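Local coordinates for protein rubber oxygenase (Streptomyces sp., PDB 5O1L) that cleaves poly(cis-1,4-isoprene) rubber oxidatively at its double bonds with molecular oxygen and haem b, yielding oligo-isoprenoids with terminal keto and aldehyde groups, at residues Arg105-Trp110 against Ser186-Ala191; Ala114-Gly119 against Asp179-His184; Gly131-Leu136 against Arg240-Trp245; Ser327-Gly332 against Ala354-Val359. All coordinates share one frame; numbering follows the deposited sequence.

Contact 1 of 4, residues Arg105-Trp110 against Ser186-Ala191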
# COMPACT_ATOMS: atom_id res chain seq x y z
N ARG A 105 -5.74 8.73 16.65
CA ARG A 105 -4.31 8.75 16.74
C ARG A 105 -3.73 7.77 17.79
O ARG A 105 -2.54 7.61 17.88
CB ARG A 105 -3.83 10.19 16.94
CG ARG A 105 -4.08 10.61 18.39
CD ARG A 105 -3.67 12.04 18.71
NE ARG A 105 -2.26 12.24 18.42
CZ ARG A 105 -1.61 13.38 18.36
NH1 ARG A 105 -2.25 14.53 18.55
NH2 ARG A 105 -0.35 13.35 18.03
N ARG A 106 -4.61 7.11 18.54
CA ARG A 106 -4.14 6.19 19.57
C ARG A 106 -3.64 4.88 18.94
O ARG A 106 -4.34 4.28 18.15
CB ARG A 106 -5.29 5.90 20.51
CG ARG A 106 -5.67 7.12 21.34
CD ARG A 106 -6.94 6.88 22.11
NE ARG A 106 -6.79 5.76 23.01
CZ ARG A 106 -7.40 4.59 22.91
NH1 ARG A 106 -8.31 4.33 21.95
NH2 ARG A 106 -7.10 3.66 23.82
N MET A 107 -2.47 4.48 19.37
CA MET A 107 -1.93 3.17 18.98
C MET A 107 -2.72 2.07 19.62
O MET A 107 -3.19 2.25 20.77
CB MET A 107 -0.50 3.08 19.40
CG MET A 107 0.38 4.03 18.64
SD MET A 107 0.72 3.56 16.94
CE MET A 107 2.00 2.31 17.24
N PRO A 108 -2.83 0.91 18.95
CA PRO A 108 -3.54 -0.18 19.62
C PRO A 108 -2.76 -0.68 20.85
O PRO A 108 -1.52 -0.63 20.88
CB PRO A 108 -3.56 -1.25 18.55
CG PRO A 108 -2.44 -0.97 17.67
CD PRO A 108 -2.28 0.53 17.67
N SER A 109 -3.49 -1.30 21.77
CA SER A 109 -2.88 -1.83 22.97
C SER A 109 -1.88 -2.98 22.76
O SER A 109 -0.95 -3.20 23.54
CB SER A 109 -4.02 -2.41 23.90
OG SER A 109 -4.73 -3.42 23.20
N TRP A 110 -2.01 -3.64 21.58
CA TRP A 110 -1.19 -4.72 21.21
C TRP A 110 0.00 -4.32 20.36
O TRP A 110 0.80 -5.18 19.98
CB TRP A 110 -2.02 -5.76 20.46
CG TRP A 110 -2.97 -5.25 19.42
CD1 TRP A 110 -4.26 -4.95 19.52
CD2 TRP A 110 -2.64 -4.98 18.03
NE1 TRP A 110 -4.81 -4.52 18.34
CE2 TRP A 110 -3.79 -4.52 17.41
CE3 TRP A 110 -1.49 -5.11 17.28
CZ2 TRP A 110 -3.83 -4.23 16.05
CZ3 TRP A 110 -1.58 -4.79 15.90
CH2 TRP A 110 -2.72 -4.36 15.35
N SER A 186 6.14 10.08 11.45
CA SER A 186 4.93 10.64 10.96
C SER A 186 3.86 9.61 10.51
O SER A 186 2.82 10.00 10.01
CB SER A 186 5.21 11.62 9.81
OG SER A 186 5.78 10.98 8.73
N MET A 187 4.06 8.31 10.77
CA MET A 187 3.07 7.40 10.27
C MET A 187 1.76 7.47 10.97
O MET A 187 0.72 7.15 10.35
CB MET A 187 3.61 5.92 10.21
CG MET A 187 2.73 4.92 9.50
SD MET A 187 2.53 5.36 7.75
CE MET A 187 0.80 5.06 7.53
N ILE A 188 1.70 7.86 12.23
CA ILE A 188 0.38 8.04 12.83
C ILE A 188 -0.39 9.18 12.16
O ILE A 188 -1.55 9.05 11.84
CB ILE A 188 0.52 8.32 14.31
CG1 ILE A 188 1.17 7.10 15.01
CG2 ILE A 188 -0.88 8.65 14.89
CD1 ILE A 188 1.53 7.33 16.45
N VAL A 189 0.32 10.27 11.93
CA VAL A 189 -0.23 11.41 11.19
C VAL A 189 -0.73 10.97 9.82
O VAL A 189 -1.89 11.23 9.49
CB VAL A 189 0.78 12.52 11.09
CG1 VAL A 189 0.24 13.66 10.28
CG2 VAL A 189 1.21 12.94 12.49
N THR A 190 0.11 10.24 9.06
CA THR A 190 -0.26 9.80 7.73
C THR A 190 -1.44 8.87 7.80
O THR A 190 -2.35 8.95 7.01
CB THR A 190 0.93 9.08 7.10
OG1 THR A 190 1.92 10.09 6.91
CG2 THR A 190 0.55 8.41 5.77
N ALA A 191 -1.43 7.93 8.77
CA ALA A 191 -2.55 7.01 8.88
C ALA A 191 -3.87 7.68 9.19
O ALA A 191 -4.93 7.35 8.61
CB ALA A 191 -2.28 5.95 9.93

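Contact 2 of 4, residues Ala114-Gly119 against Asp179-His184. With EDO (1,2-ethanediol), chain G.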
# COMPACT_ATOMS: atom_id res chain seq x y z
N ALA A 114 9.22 -2.49 20.30
CA ALA A 114 10.46 -3.14 19.89
C ALA A 114 10.29 -3.79 18.50
O ALA A 114 11.19 -3.72 17.65
CB ALA A 114 10.92 -4.12 20.88
N ALA A 115 9.15 -4.43 18.29
CA ALA A 115 8.93 -5.07 17.01
C ALA A 115 8.76 -4.07 15.91
O ALA A 115 9.20 -4.27 14.79
CB ALA A 115 7.72 -5.97 17.06
N LEU A 116 8.04 -3.00 16.20
CA LEU A 116 7.92 -1.95 15.21
C LEU A 116 9.29 -1.40 14.80
O LEU A 116 9.52 -1.15 13.64
CB LEU A 116 6.98 -0.85 15.68
CG LEU A 116 5.52 -1.22 15.82
CD1 LEU A 116 4.80 -0.05 16.53
CD2 LEU A 116 4.89 -1.65 14.56
N ASP A 117 10.14 -1.19 15.77
CA ASP A 117 11.52 -0.70 15.49
C ASP A 117 12.26 -1.72 14.65
O ASP A 117 13.00 -1.36 13.68
CB ASP A 117 12.27 -0.48 16.78
CG ASP A 117 11.82 0.71 17.60
OD1 ASP A 117 11.01 1.56 17.17
OD2 ASP A 117 12.35 0.82 18.76
N ARG A 118 12.13 -3.02 14.98
CA ARG A 118 12.82 -4.04 14.24
C ARG A 118 12.34 -4.12 12.80
O ARG A 118 13.11 -4.32 11.88
CB ARG A 118 12.70 -5.38 14.96
CG ARG A 118 13.42 -6.47 14.25
CD ARG A 118 13.39 -7.81 15.02
NE ARG A 118 14.40 -8.61 14.44
CZ ARG A 118 15.21 -9.45 15.07
NH1 ARG A 118 15.06 -9.66 16.37
NH2 ARG A 118 16.10 -10.12 14.37
N GLY A 119 11.03 -3.99 12.62
CA GLY A 119 10.49 -4.00 11.28
C GLY A 119 10.90 -2.85 10.43
O GLY A 119 11.13 -3.02 9.22
N ASP A 179 11.40 5.71 10.77
CA ASP A 179 10.96 6.32 11.99
C ASP A 179 9.47 6.24 12.23
O ASP A 179 8.89 7.01 13.02
CB ASP A 179 11.33 7.83 11.93
CG ASP A 179 12.79 8.08 11.55
OD1 ASP A 179 13.55 7.84 12.45
OD2 ASP A 179 13.06 8.33 10.40
N ALA A 180 8.80 5.36 11.47
CA ALA A 180 7.34 5.42 11.29
C ALA A 180 6.58 5.72 12.56
O ALA A 180 5.73 6.66 12.55
CB ALA A 180 6.85 4.13 10.67
N TYR A 181 6.78 4.97 13.62
CA TYR A 181 6.01 5.08 14.82
C TYR A 181 6.76 5.68 16.00
O TYR A 181 6.26 5.67 17.12
CB TYR A 181 5.35 3.71 15.19
CG TYR A 181 4.30 3.30 14.18
CD1 TYR A 181 3.09 3.91 14.17
CD2 TYR A 181 4.56 2.37 13.19
CE1 TYR A 181 2.08 3.63 13.24
CE2 TYR A 181 3.52 2.04 12.25
CZ TYR A 181 2.30 2.71 12.30
OH TYR A 181 1.33 2.37 11.39
N LEU A 182 7.89 6.33 15.72
CA LEU A 182 8.64 7.05 16.78
C LEU A 182 8.03 8.41 17.00
O LEU A 182 7.34 8.92 16.17
CB LEU A 182 10.09 7.12 16.34
CG LEU A 182 10.82 5.80 16.09
CD1 LEU A 182 12.25 6.08 15.61
CD2 LEU A 182 10.76 4.89 17.31
N PRO A 183 8.38 9.09 18.11
CA PRO A 183 7.78 10.41 18.37
C PRO A 183 8.04 11.44 17.29
O PRO A 183 7.16 12.21 16.95
CB PRO A 183 8.40 10.80 19.73
CG PRO A 183 8.70 9.48 20.38
CD PRO A 183 9.16 8.58 19.27
N HIS A 184 9.20 11.39 16.65
CA HIS A 184 9.55 12.29 15.60
C HIS A 184 9.17 11.83 14.21
O HIS A 184 9.42 12.52 13.23
CB HIS A 184 11.07 12.59 15.58
CG HIS A 184 11.93 11.38 15.50
ND1 HIS A 184 12.41 10.82 14.33
CD2 HIS A 184 12.27 10.54 16.49
CE1 HIS A 184 13.06 9.72 14.63
NE2 HIS A 184 13.03 9.55 15.92
C1 EDO G . 7.88 -4.17 23.77
O1 EDO G . 8.26 -2.98 23.06
C2 EDO G . 8.91 -5.28 23.59
O2 EDO G . 8.38 -6.54 24.00

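Contact 3 of 4, residues Gly131-Leu136 against Arg240-Trp245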
# COMPACT_ATOMS: atom_id res chain seq x y z
N GLY A 131 11.56 -1.50 -1.63
CA GLY A 131 11.15 -0.30 -2.37
C GLY A 131 10.82 -0.64 -3.81
O GLY A 131 9.89 -0.07 -4.41
N ALA A 132 11.58 -1.53 -4.43
CA ALA A 132 11.31 -1.93 -5.81
C ALA A 132 10.01 -2.72 -5.88
O ALA A 132 9.21 -2.57 -6.79
CB ALA A 132 12.45 -2.76 -6.36
N LEU A 133 9.81 -3.58 -4.89
CA LEU A 133 8.58 -4.35 -4.84
C LEU A 133 7.35 -3.52 -4.60
O LEU A 133 6.34 -3.76 -5.27
CB LEU A 133 8.69 -5.45 -3.77
CG LEU A 133 9.64 -6.59 -4.18
CD1 LEU A 133 10.04 -7.43 -3.04
CD2 LEU A 133 8.99 -7.47 -5.27
N TYR A 134 7.39 -2.55 -3.69
CA TYR A 134 6.28 -1.64 -3.54
C TYR A 134 6.03 -0.84 -4.79
O TYR A 134 4.90 -0.73 -5.24
CB TYR A 134 6.45 -0.68 -2.38
CG TYR A 134 6.47 -1.25 -0.96
CD1 TYR A 134 5.66 -2.26 -0.57
CD2 TYR A 134 7.23 -0.63 0.03
CE1 TYR A 134 5.69 -2.74 0.75
CE2 TYR A 134 7.27 -1.10 1.33
CZ TYR A 134 6.49 -2.19 1.63
OH TYR A 134 6.59 -2.60 2.97
N GLY A 135 7.07 -0.27 -5.34
CA GLY A 135 6.92 0.74 -6.41
C GLY A 135 6.54 0.13 -7.70
O GLY A 135 5.64 0.67 -8.42
N LEU A 136 7.22 -0.91 -8.13
CA LEU A 136 6.93 -1.56 -9.38
C LEU A 136 5.95 -2.64 -9.17
O LEU A 136 4.95 -2.63 -9.88
CB LEU A 136 8.19 -2.06 -10.10
CG LEU A 136 9.13 -0.95 -10.43
CD1 LEU A 136 10.40 -1.53 -11.01
CD2 LEU A 136 8.52 0.06 -11.39
N ARG A 240 6.38 -12.46 0.27
CA ARG A 240 6.50 -13.62 -0.61
C ARG A 240 7.61 -13.44 -1.60
O ARG A 240 8.45 -14.37 -1.81
CB ARG A 240 5.21 -13.95 -1.32
CG ARG A 240 5.31 -15.10 -2.31
CD ARG A 240 3.95 -15.41 -2.95
NE ARG A 240 3.36 -14.33 -3.79
CZ ARG A 240 3.63 -14.04 -5.05
NH1 ARG A 240 4.56 -14.68 -5.77
NH2 ARG A 240 2.98 -13.05 -5.62
N LYS A 241 7.67 -12.31 -2.23
CA LYS A 241 8.71 -12.10 -3.26
C LYS A 241 10.09 -12.02 -2.65
O LYS A 241 11.05 -12.62 -3.23
CB LYS A 241 8.43 -10.84 -4.03
CG LYS A 241 7.21 -10.87 -4.89
CD LYS A 241 7.10 -12.05 -5.84
CE LYS A 241 8.31 -12.16 -6.77
NZ LYS A 241 8.05 -13.25 -7.76
N MET A 242 10.28 -11.40 -1.50
CA MET A 242 11.61 -11.32 -0.91
C MET A 242 12.10 -12.73 -0.64
O MET A 242 13.29 -13.07 -0.90
CB MET A 242 11.65 -10.49 0.36
CG MET A 242 11.56 -9.04 -0.04
SD MET A 242 11.98 -7.96 1.34
CE MET A 242 10.87 -8.51 2.42
N LYS A 243 11.25 -13.58 -0.08
CA LYS A 243 11.65 -14.94 0.27
C LYS A 243 11.96 -15.66 -1.01
O LYS A 243 13.01 -16.39 -1.04
CB LYS A 243 10.62 -15.65 1.15
CG LYS A 243 10.60 -15.07 2.54
CD LYS A 243 9.50 -15.62 3.42
CE LYS A 243 9.83 -15.46 4.88
NZ LYS A 243 8.70 -16.02 5.68
N GLN A 244 11.16 -15.52 -2.05
CA GLN A 244 11.38 -16.25 -3.31
C GLN A 244 12.73 -15.88 -3.90
O GLN A 244 13.44 -16.73 -4.46
CB GLN A 244 10.30 -15.96 -4.34
CG GLN A 244 10.38 -16.79 -5.62
CD GLN A 244 9.37 -16.32 -6.67
OE1 GLN A 244 8.49 -15.49 -6.41
NE2 GLN A 244 9.54 -16.80 -7.90
N TRP A 245 13.12 -14.62 -3.81
CA TRP A 245 14.39 -14.11 -4.35
C TRP A 245 15.59 -14.49 -3.54
O TRP A 245 16.72 -14.21 -4.00
CB TRP A 245 14.34 -12.57 -4.44
CG TRP A 245 13.44 -12.01 -5.49
CD1 TRP A 245 12.82 -12.66 -6.48
CD2 TRP A 245 13.12 -10.65 -5.65
NE1 TRP A 245 12.11 -11.79 -7.23
CE2 TRP A 245 12.29 -10.53 -6.76
CE3 TRP A 245 13.45 -9.49 -4.94
CZ2 TRP A 245 11.80 -9.27 -7.19
CZ3 TRP A 245 12.96 -8.27 -5.36
CH2 TRP A 245 12.17 -8.18 -6.50

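Contact 4 of 4, residues Ser327-Gly332 against Ala354-Val359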
# COMPACT_ATOMS: atom_id res chain seq x y z
N SER A 327 9.30 -5.98 -14.11
CA SER A 327 7.95 -6.07 -13.54
C SER A 327 7.27 -7.41 -13.90
O SER A 327 6.54 -8.02 -13.12
CB SER A 327 7.12 -4.92 -14.00
OG SER A 327 7.71 -3.73 -13.56
N ARG A 328 7.49 -7.95 -15.09
CA ARG A 328 6.99 -9.22 -15.46
C ARG A 328 7.64 -10.30 -14.66
O ARG A 328 6.97 -11.25 -14.25
CB ARG A 328 7.20 -9.49 -16.98
CG ARG A 328 6.26 -8.67 -17.81
CD ARG A 328 6.48 -8.87 -19.31
NE ARG A 328 6.15 -10.21 -19.62
CZ ARG A 328 4.91 -10.70 -19.80
NH1 ARG A 328 3.87 -9.93 -19.94
NH2 ARG A 328 4.76 -12.01 -19.91
N TYR A 329 8.92 -10.20 -14.38
CA TYR A 329 9.61 -11.17 -13.54
C TYR A 329 9.00 -11.16 -12.12
O TYR A 329 8.87 -12.23 -11.52
CB TYR A 329 11.07 -10.76 -13.50
CG TYR A 329 11.89 -11.52 -12.48
CD1 TYR A 329 12.12 -12.84 -12.61
CD2 TYR A 329 12.46 -10.85 -11.41
CE1 TYR A 329 12.84 -13.52 -11.65
CE2 TYR A 329 13.23 -11.48 -10.49
CZ TYR A 329 13.44 -12.78 -10.61
OH TYR A 329 14.21 -13.44 -9.64
N THR A 330 8.72 -9.98 -11.64
CA THR A 330 8.23 -9.78 -10.27
C THR A 330 6.80 -10.25 -10.16
O THR A 330 6.44 -11.01 -9.21
CB THR A 330 8.36 -8.35 -9.90
OG1 THR A 330 9.75 -7.99 -9.87
CG2 THR A 330 7.78 -8.12 -8.55
N LEU A 331 5.95 -9.87 -11.10
CA LEU A 331 4.52 -10.20 -11.02
C LEU A 331 4.16 -11.56 -11.59
O LEU A 331 3.04 -12.06 -11.32
CB LEU A 331 3.70 -9.13 -11.70
CG LEU A 331 3.81 -7.80 -10.94
CD1 LEU A 331 3.38 -6.65 -11.79
CD2 LEU A 331 3.02 -7.86 -9.64
N GLY A 332 5.03 -12.08 -12.42
CA GLY A 332 4.72 -13.31 -13.19
C GLY A 332 4.07 -12.95 -14.48
O GLY A 332 3.45 -11.89 -14.65
N ALA A 354 19.91 -14.57 -13.19
CA ALA A 354 20.99 -13.89 -12.48
C ALA A 354 20.54 -13.00 -11.34
O ALA A 354 21.35 -12.71 -10.45
CB ALA A 354 21.81 -13.05 -13.44
N TRP A 355 19.29 -12.57 -11.28
CA TRP A 355 18.89 -11.72 -10.17
C TRP A 355 19.07 -12.43 -8.83
O TRP A 355 19.58 -11.79 -7.90
CB TRP A 355 17.43 -11.23 -10.31
CG TRP A 355 16.92 -10.33 -9.19
CD1 TRP A 355 15.97 -10.62 -8.22
CD2 TRP A 355 17.31 -8.97 -8.99
NE1 TRP A 355 15.82 -9.52 -7.45
CE2 TRP A 355 16.58 -8.49 -7.91
CE3 TRP A 355 18.16 -8.12 -9.66
CZ2 TRP A 355 16.73 -7.17 -7.44
CZ3 TRP A 355 18.32 -6.77 -9.18
CH2 TRP A 355 17.63 -6.36 -8.07
N PRO A 356 18.79 -13.73 -8.73
CA PRO A 356 19.04 -14.37 -7.41
C PRO A 356 20.52 -14.39 -7.06
O PRO A 356 20.85 -14.48 -5.88
CB PRO A 356 18.47 -15.76 -7.58
CG PRO A 356 17.56 -15.72 -8.75
CD PRO A 356 17.99 -14.58 -9.63
N LEU A 357 21.42 -14.32 -8.04
CA LEU A 357 22.85 -14.26 -7.76
C LEU A 357 23.23 -12.92 -7.22
O LEU A 357 24.05 -12.83 -6.30
CB LEU A 357 23.70 -14.60 -8.99
CG LEU A 357 23.41 -15.99 -9.59
CD1 LEU A 357 24.09 -16.07 -10.92
CD2 LEU A 357 23.90 -17.01 -8.57
N LEU A 358 22.62 -11.88 -7.77
CA LEU A 358 22.90 -10.53 -7.25
C LEU A 358 22.40 -10.47 -5.82
O LEU A 358 23.06 -9.92 -4.95
CB LEU A 358 22.20 -9.49 -8.07
CG LEU A 358 23.09 -8.85 -9.14
CD1 LEU A 358 23.37 -9.81 -10.22
CD2 LEU A 358 22.53 -7.54 -9.70
N VAL A 359 21.21 -11.04 -5.56
CA VAL A 359 20.68 -11.00 -4.21
C VAL A 359 21.62 -11.75 -3.26
O VAL A 359 21.96 -11.26 -2.17
CB VAL A 359 19.25 -11.58 -4.18
CG1 VAL A 359 18.78 -11.70 -2.74
CG2 VAL A 359 18.33 -10.63 -5.01

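Contact 1 of 4, residues Arg105-Trp110 against Ser186-Ala191
Arg105, whose CB lies 3.9 Å from Ile188 CG2, sends its guanidinium group elsewhere: NH2 is held by the carbonyl oxygen of Gln87 and weakly by that of Asn85, while NH1 forms a salt bridge with Glu102. What remains for the contact is its backbone and CB, so Ile188 meets the loop through two separate branches. CG2 presses against the peptide, 3.6 Å from Arg105 O. The other branch runs extended beside the backbone N (chi1 -63°, chi2 172°) and carries CD1 to 3.9 Å from Met107 SD. The thioether chain, bent at both chi2 and chi3, passes this methyl at a slant instead of pointing into it. Exchanging Ile188 for an alanine would take away both branches and would probably open a gap between helix and loop, depriving Met107 SD of its packing against the helix. The backbone N of Ile188 is bonded to Asn85 OD1, tying the beginning of the helix to the chain region that also holds Arg105. The arrangement is a loop laid against the first turn of helix 187-204 by a branched aliphatic residue, in the all-helical fold of this haem-dependent rubber oxygenase, probably related to the globins.

Contact 2 of 4, residues Ala114-Gly119 against Asp179-His184
Leu116, on helix 113-125, stands opposite Tyr181 with their CA atoms 7.3 Å apart, where the loop folds through a type I beta turn from Asp179 to Leu182, closed by Leu182 N to Asp179 O at 3.0 Å. Both side chains set out toward each other. Leu116 CD1 is 4.0 Å from Tyr181 CB and reaches nearly as close to CG and CD2, so one methyl rests on the root of the aromatic side chain and approaches the ring obliquely. Farther out, the Tyr181 hydroxyl is hydrogen-bonded to Ser264 OG, which fixes the far end of the ring on helix 251-267. The contact thus sets a helix against a turn-containing loop, the connection between helices 161-169 and 187-204 of the helical haem-protein fold. One residue along, Asp117 and Leu182 cross at about a right angle. Asp117 OD1 comes to 3.3 Å from Leu182 CD2, a close approach of a carboxylate oxygen to a methyl group; CB points past the loop, and chi1 of -71° swings the carboxylate over to it. The other oxygen, OD2, is engaged in a salt bridge with Lys113 on the same helix. Near the start of the helix an ethanediol molecule, probably from the crystallisation liquor, takes the Ala114 N-H on its O1 at 3.0 Å with an angle of 161° at the hydrogen, and is hydrogen-bonded to Asp112 OD2 as well.

Contact 3 of 4, residues Gly131-Leu136 against Arg240-Trp245
The indole of Trp245 receives Leu133 obliquely, CD2 of the leucine lying 3.5 Å from CH2 of the six-membered ring. Over one face of the indole, displaced toward the rim, sits Lys241 O, 3.3 Å above the plane; the same oxygen accepts the Trp245 N-H of the backbone. Beyond the two segments the indole meets Trp355 edge-to-face and the ring of Tyr329 with nearly parallel planes. In this helix-to-helix packing Leu133 of helix 127-142 sits as a knob in a hole bordered by Val238, Lys241, Met242 and Trp245 of the chain 238-245. Both segments belong to the rubber oxygenase catalytic domain, and every residue that touches here is buried. The leucine and the indole reach toward each other from their two backbones, and the leucine, with CG beside its backbone N (chi1 -72°), lays both methyls against the indole. CD2 also touches the aliphatic root of Lys241, 3.6 Å from its CB. From there the lysine chain bends at chi2 and chi3 and carries the charged end away from the leucine, so that only methylene groups face the apolar knob. Its NZ is hydrogen-bonded to Thr330 O; a further bond to Gln244 OE1 belongs to one of two conformers of that glutamine and is therefore doubtful. The other methyl of the knob, Leu133 CD1, packs at 3.7 Å against Met242 CG as well as against the indole.

Contact 4 of 4, residues Ser327-Gly332 against Ala354-Val359
Helix 320-331 reaches Trp355 and Pro356 through Tyr329, and the residues on either side of the tyrosine serve other partners. The motif is packing of two helices, 320-331 and 345-362, within the rubber oxygenase catalytic domain. Ser327, first in the segment, bonds through OG to Ile323 O and touches helix 127-142. Arg328 forms salt bridges from NH1 to Asp337 and from NE to Glu348, the latter a second tie to helix 345-362. Tyr329 then extends across, CG anti to the backbone N (chi1 170°). Its OH comes in at the edge of the indole, near the ring plane, 3.6 Å from Trp355 CD1, and CE2 approaches the same carbon at 3.7 Å. Trp355 CD1 in turn lies at the edge of the Tyr329 ring. The planes make 78° with centroids 5.6 Å apart, an oblique meeting of the phenol with the five-membered ring. OH also rests 3.9 Å from Pro356 CD, on the kinked part of helix 345-362, where a proline has no N-H to give to the turn before. Losing the phenol, which also meets Trp245, to an alanine here would probably cost Trp355 and Pro356 its contact and open a gap between the helices. Thr330 packs on Leu133 and Trp245, its OG1 bonded to Phe326 O. Gly332 has positive phi (89°), where any side chain would collide with the oxygen of Leu331. One turn beyond Trp355, Val359 CG2 lies 3.7 Å above one face of the Trp355 indole, toward its rim.

The four contacts form two touching pairs. Contacts 1 and 2, with centres 11 Å apart, share Met107, whose CE lies 3.6 Å from Tyr181 CD1 and 3.7 Å from Leu116 CD1. Contacts 3 and 4, centres 9 Å apart, join through aromatic rings, Trp245 NE1 being 3.5 Å from Tyr329 CE2. Helices 113-125 and 127-142, consecutive in the chain, lead from contact 2 to contact 3, yet nearest atoms there stay about 8 Å apart. Contacts 1 and 4 are on opposite sides of the chain's centre. In the first pair the haem is about 10 Å from the Tyr181 side chain and about 13 Å from that of Ile188, and helix 187-204 also carries His198, the inferred axial iron ligand.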